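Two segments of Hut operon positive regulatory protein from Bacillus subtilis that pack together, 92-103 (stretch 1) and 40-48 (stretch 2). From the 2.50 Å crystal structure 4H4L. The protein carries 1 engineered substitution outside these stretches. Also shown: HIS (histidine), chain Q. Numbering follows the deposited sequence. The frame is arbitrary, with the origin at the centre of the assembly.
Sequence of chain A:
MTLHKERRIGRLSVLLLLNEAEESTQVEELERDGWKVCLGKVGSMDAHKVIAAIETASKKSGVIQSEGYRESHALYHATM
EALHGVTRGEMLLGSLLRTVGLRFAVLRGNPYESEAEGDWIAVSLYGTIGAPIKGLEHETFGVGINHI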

# COMPACT_ATOMS: atom_id res chain seq x y z
N LEU A 92 -1.82 -6.24 8.43
CA LEU A 92 -1.81 -6.07 9.87
C LEU A 92 -3.07 -6.70 10.42
O LEU A 92 -4.13 -6.59 9.82
CB LEU A 92 -1.85 -4.59 10.24
CG LEU A 92 -0.72 -3.71 9.73
CD1 LEU A 92 -1.23 -2.29 9.56
CD2 LEU A 92 0.45 -3.77 10.69
N LEU A 93 -2.93 -7.35 11.57
CA LEU A 93 -4.05 -7.89 12.30
C LEU A 93 -4.25 -7.12 13.59
O LEU A 93 -4.94 -6.13 13.59
CB LEU A 93 -3.82 -9.37 12.58
CG LEU A 93 -3.59 -10.17 11.31
CD1 LEU A 93 -3.11 -11.59 11.63
CD2 LEU A 93 -4.84 -10.20 10.44
N GLY A 94 -3.63 -7.57 14.67
CA GLY A 94 -3.76 -6.98 15.99
C GLY A 94 -3.49 -5.49 16.00
O GLY A 94 -4.22 -4.73 16.65
N SER A 95 -2.50 -5.01 15.26
CA SER A 95 -2.27 -3.58 15.30
C SER A 95 -3.37 -2.80 14.55
O SER A 95 -3.36 -1.59 14.56
CB SER A 95 -0.85 -3.23 14.83
OG SER A 95 -0.76 -3.29 13.42
N LEU A 96 -4.29 -3.51 13.88
CA LEU A 96 -5.53 -2.91 13.40
C LEU A 96 -6.78 -3.56 14.00
O LEU A 96 -7.86 -3.49 13.38
CB LEU A 96 -5.64 -2.98 11.88
CG LEU A 96 -4.88 -1.95 11.05
CD1 LEU A 96 -5.18 -2.19 9.59
CD2 LEU A 96 -5.24 -0.53 11.49
N LEU A 97 -6.62 -4.17 15.19
CA LEU A 97 -7.69 -4.69 16.02
C LEU A 97 -8.52 -5.68 15.23
O LEU A 97 -9.75 -5.67 15.27
CB LEU A 97 -8.58 -3.56 16.57
CG LEU A 97 -9.61 -3.85 17.69
CD1 LEU A 97 -8.98 -4.16 19.03
CD2 LEU A 97 -10.48 -2.65 17.90
N ARG A 98 -7.83 -6.54 14.50
CA ARG A 98 -8.48 -7.71 13.94
C ARG A 98 -7.59 -8.92 14.13
O ARG A 98 -6.37 -8.80 14.48
CB ARG A 98 -8.81 -7.52 12.47
CG ARG A 98 -7.61 -7.37 11.59
CD ARG A 98 -8.04 -6.83 10.27
NE ARG A 98 -6.91 -6.47 9.44
CZ ARG A 98 -7.01 -6.11 8.16
NH1 ARG A 98 -8.20 -6.09 7.57
NH2 ARG A 98 -5.92 -5.78 7.47
N THR A 99 -8.19 -10.08 13.89
CA THR A 99 -7.54 -11.35 14.14
C THR A 99 -8.04 -12.40 13.18
O THR A 99 -9.13 -12.23 12.60
CB THR A 99 -7.76 -11.78 15.60
OG1 THR A 99 -6.90 -12.89 15.88
CG2 THR A 99 -9.21 -12.16 15.87
N VAL A 100 -7.22 -13.44 12.98
CA VAL A 100 -7.49 -14.53 12.06
C VAL A 100 -7.53 -15.90 12.74
O VAL A 100 -6.77 -16.19 13.65
CB VAL A 100 -6.44 -14.64 10.95
CG1 VAL A 100 -6.53 -13.49 9.98
CG2 VAL A 100 -5.05 -14.72 11.56
N GLY A 101 -8.42 -16.75 12.27
CA GLY A 101 -8.35 -18.17 12.54
C GLY A 101 -8.21 -18.79 11.15
O GLY A 101 -9.20 -18.86 10.38
N LEU A 102 -6.99 -19.19 10.80
CA LEU A 102 -6.79 -19.74 9.48
C LEU A 102 -6.67 -21.26 9.48
O LEU A 102 -6.58 -21.90 10.53
CB LEU A 102 -5.60 -19.09 8.79
CG LEU A 102 -5.72 -17.60 8.44
CD1 LEU A 102 -4.45 -17.16 7.75
CD2 LEU A 102 -6.91 -17.32 7.54
N ARG A 103 -6.76 -21.82 8.28
CA ARG A 103 -6.25 -23.14 7.98
C ARG A 103 -5.44 -22.88 6.72
O ARG A 103 -5.84 -22.04 5.93
CB ARG A 103 -7.38 -24.12 7.70
CG ARG A 103 -6.90 -25.54 7.37
CD ARG A 103 -8.02 -26.55 7.10
NE ARG A 103 -7.49 -27.84 6.61
CZ ARG A 103 -8.22 -28.80 6.04
NH1 ARG A 103 -9.53 -28.66 5.88
NH2 ARG A 103 -7.63 -29.92 5.63
N HIS Q . -11.67 -5.90 13.32
CA HIS Q . -12.47 -6.16 12.10
C HIS Q . -13.78 -6.63 12.57
O HIS Q . -14.22 -6.07 13.56
CB HIS Q . -11.84 -7.23 11.23
CG HIS Q . -12.21 -7.15 9.75
ND1 HIS Q . -11.28 -7.10 8.75
CD2 HIS Q . -13.43 -7.13 9.12
CE1 HIS Q . -11.89 -7.05 7.57
NE2 HIS Q . -13.19 -7.09 7.80
OXT HIS Q . -14.38 -7.54 11.99
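Stretch 2 (40-48) GKVGSMDAH

Stretch 2 runs as an extended strand over residues 40-44, then turns through Met45 and Asp46 into a helix that begins at Ala47; its strand lies antiparallel to strand 99-103 of stretch 1, the axes at 178° and 4.6 Å apart at closest approach. Stretch 1 begins in a loop, Leu92 pointing its CA-to-CB bond away. Leu93 turns toward stretch 2: its CD1 lies 3.7 Å from Ser44 O and 3.7 Å from Ala47 N, and its CB 3.6 Å from Met45 O, so the side chain covers the backbone where strand gives way to helix. Gly94 N donates to Met45 O at 3.0 Å; a CB on this glycine would fall 2.6 Å from the same Met45 O, a clash, so the close approach suits a residue without a side chain. Ser95, Leu96 and Leu97 make no contact with stretch 2, and Arg98 directs its CB away, NE bonding to Leu92 O (2.8 Å) while NH1 makes a weak hydrogen bond to ND1 of the bound histidine (3.4 Å). The strand begins at Thr99, whose side-chain OG1 makes a weak hydrogen bond to Ser44 O (2.8 Å); the backbone pairing begins at Val100, opposite Ser44. The same carbonyl accepts a nearly straight bond from Val100 N (3.1 Å, 177°), and Ser44 N returns a weak one to Val100 O (2.9 Å), which Gly43 CA also approaches at 3.1 Å. Gly101 faces Gly43 with CA atoms 3.9 Å apart, a close backbone approach with no side chain on either residue. Leu102 N donates to Val42 O at 2.7 Å, whereas Val42 N reaches Leu102 O only weakly at 3.4 Å; Leu102 CB and Val42 CG1, on the same face, are 4.5 Å apart. Finally, Arg103 CG lies 3.2 Å from Gly40 O and 3.9 Å from Lys41 CG; the like charges also come near, Arg103 NE to Lys41 NZ 4.5 Å.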

# COMPACT_ATOMS: atom_id res chain seq x y z
N GLY A 40 -2.45 -27.59 7.77
CA GLY A 40 -2.31 -27.13 9.15
C GLY A 40 -3.26 -26.01 9.54
O GLY A 40 -4.02 -25.54 8.71
N LYS A 41 -3.16 -25.58 10.80
CA LYS A 41 -4.04 -24.58 11.39
C LYS A 41 -3.33 -23.62 12.36
O LYS A 41 -2.54 -24.02 13.22
CB LYS A 41 -5.19 -25.25 12.14
CG LYS A 41 -6.43 -25.50 11.29
CD LYS A 41 -7.51 -26.19 12.12
CE LYS A 41 -7.18 -27.67 12.35
NZ LYS A 41 -7.12 -28.46 11.08
N VAL A 42 -3.65 -22.35 12.21
CA VAL A 42 -3.07 -21.30 13.04
C VAL A 42 -4.12 -20.20 13.21
O VAL A 42 -4.80 -19.81 12.24
CB VAL A 42 -1.72 -20.78 12.47
CG1 VAL A 42 -1.89 -20.15 11.09
CG2 VAL A 42 -1.03 -19.82 13.44
N GLY A 43 -4.32 -19.79 14.45
CA GLY A 43 -5.11 -18.59 14.75
C GLY A 43 -4.22 -17.56 15.45
O GLY A 43 -3.61 -17.87 16.49
N SER A 44 -4.14 -16.34 14.90
CA SER A 44 -3.32 -15.31 15.54
C SER A 44 -3.82 -13.84 15.40
O SER A 44 -4.52 -13.49 14.46
CB SER A 44 -1.89 -15.41 15.03
OG SER A 44 -0.99 -14.81 15.94
N MET A 45 -3.41 -13.00 16.33
CA MET A 45 -3.50 -11.56 16.13
C MET A 45 -2.12 -10.98 15.68
O MET A 45 -1.89 -9.77 15.63
CB MET A 45 -4.09 -10.87 17.36
CG MET A 45 -3.40 -11.20 18.67
SD MET A 45 -3.75 -9.91 19.88
CE MET A 45 -2.26 -10.03 20.88
N ASP A 46 -1.22 -11.89 15.32
CA ASP A 46 0.08 -11.54 14.75
C ASP A 46 0.31 -12.25 13.43
O ASP A 46 0.32 -13.49 13.36
CB ASP A 46 1.21 -11.90 15.73
CG ASP A 46 1.17 -11.08 17.02
OD1 ASP A 46 1.24 -9.82 16.99
OD2 ASP A 46 1.09 -11.71 18.11
N ALA A 47 0.50 -11.48 12.37
CA ALA A 47 0.90 -12.06 11.09
C ALA A 47 2.16 -12.98 11.17
O ALA A 47 2.26 -13.98 10.44
CB ALA A 47 1.12 -10.94 10.09
N HIS A 48 3.10 -12.63 12.04
CA HIS A 48 4.36 -13.35 12.14
C HIS A 48 4.18 -14.75 12.62
O HIS A 48 4.87 -15.65 12.14
CB HIS A 48 5.45 -12.56 12.91
CG HIS A 48 5.19 -12.35 14.38
ND1 HIS A 48 5.95 -12.93 15.35
CD2 HIS A 48 4.23 -11.57 15.05
CE1 HIS A 48 5.49 -12.56 16.57
NE2 HIS A 48 4.44 -11.73 16.39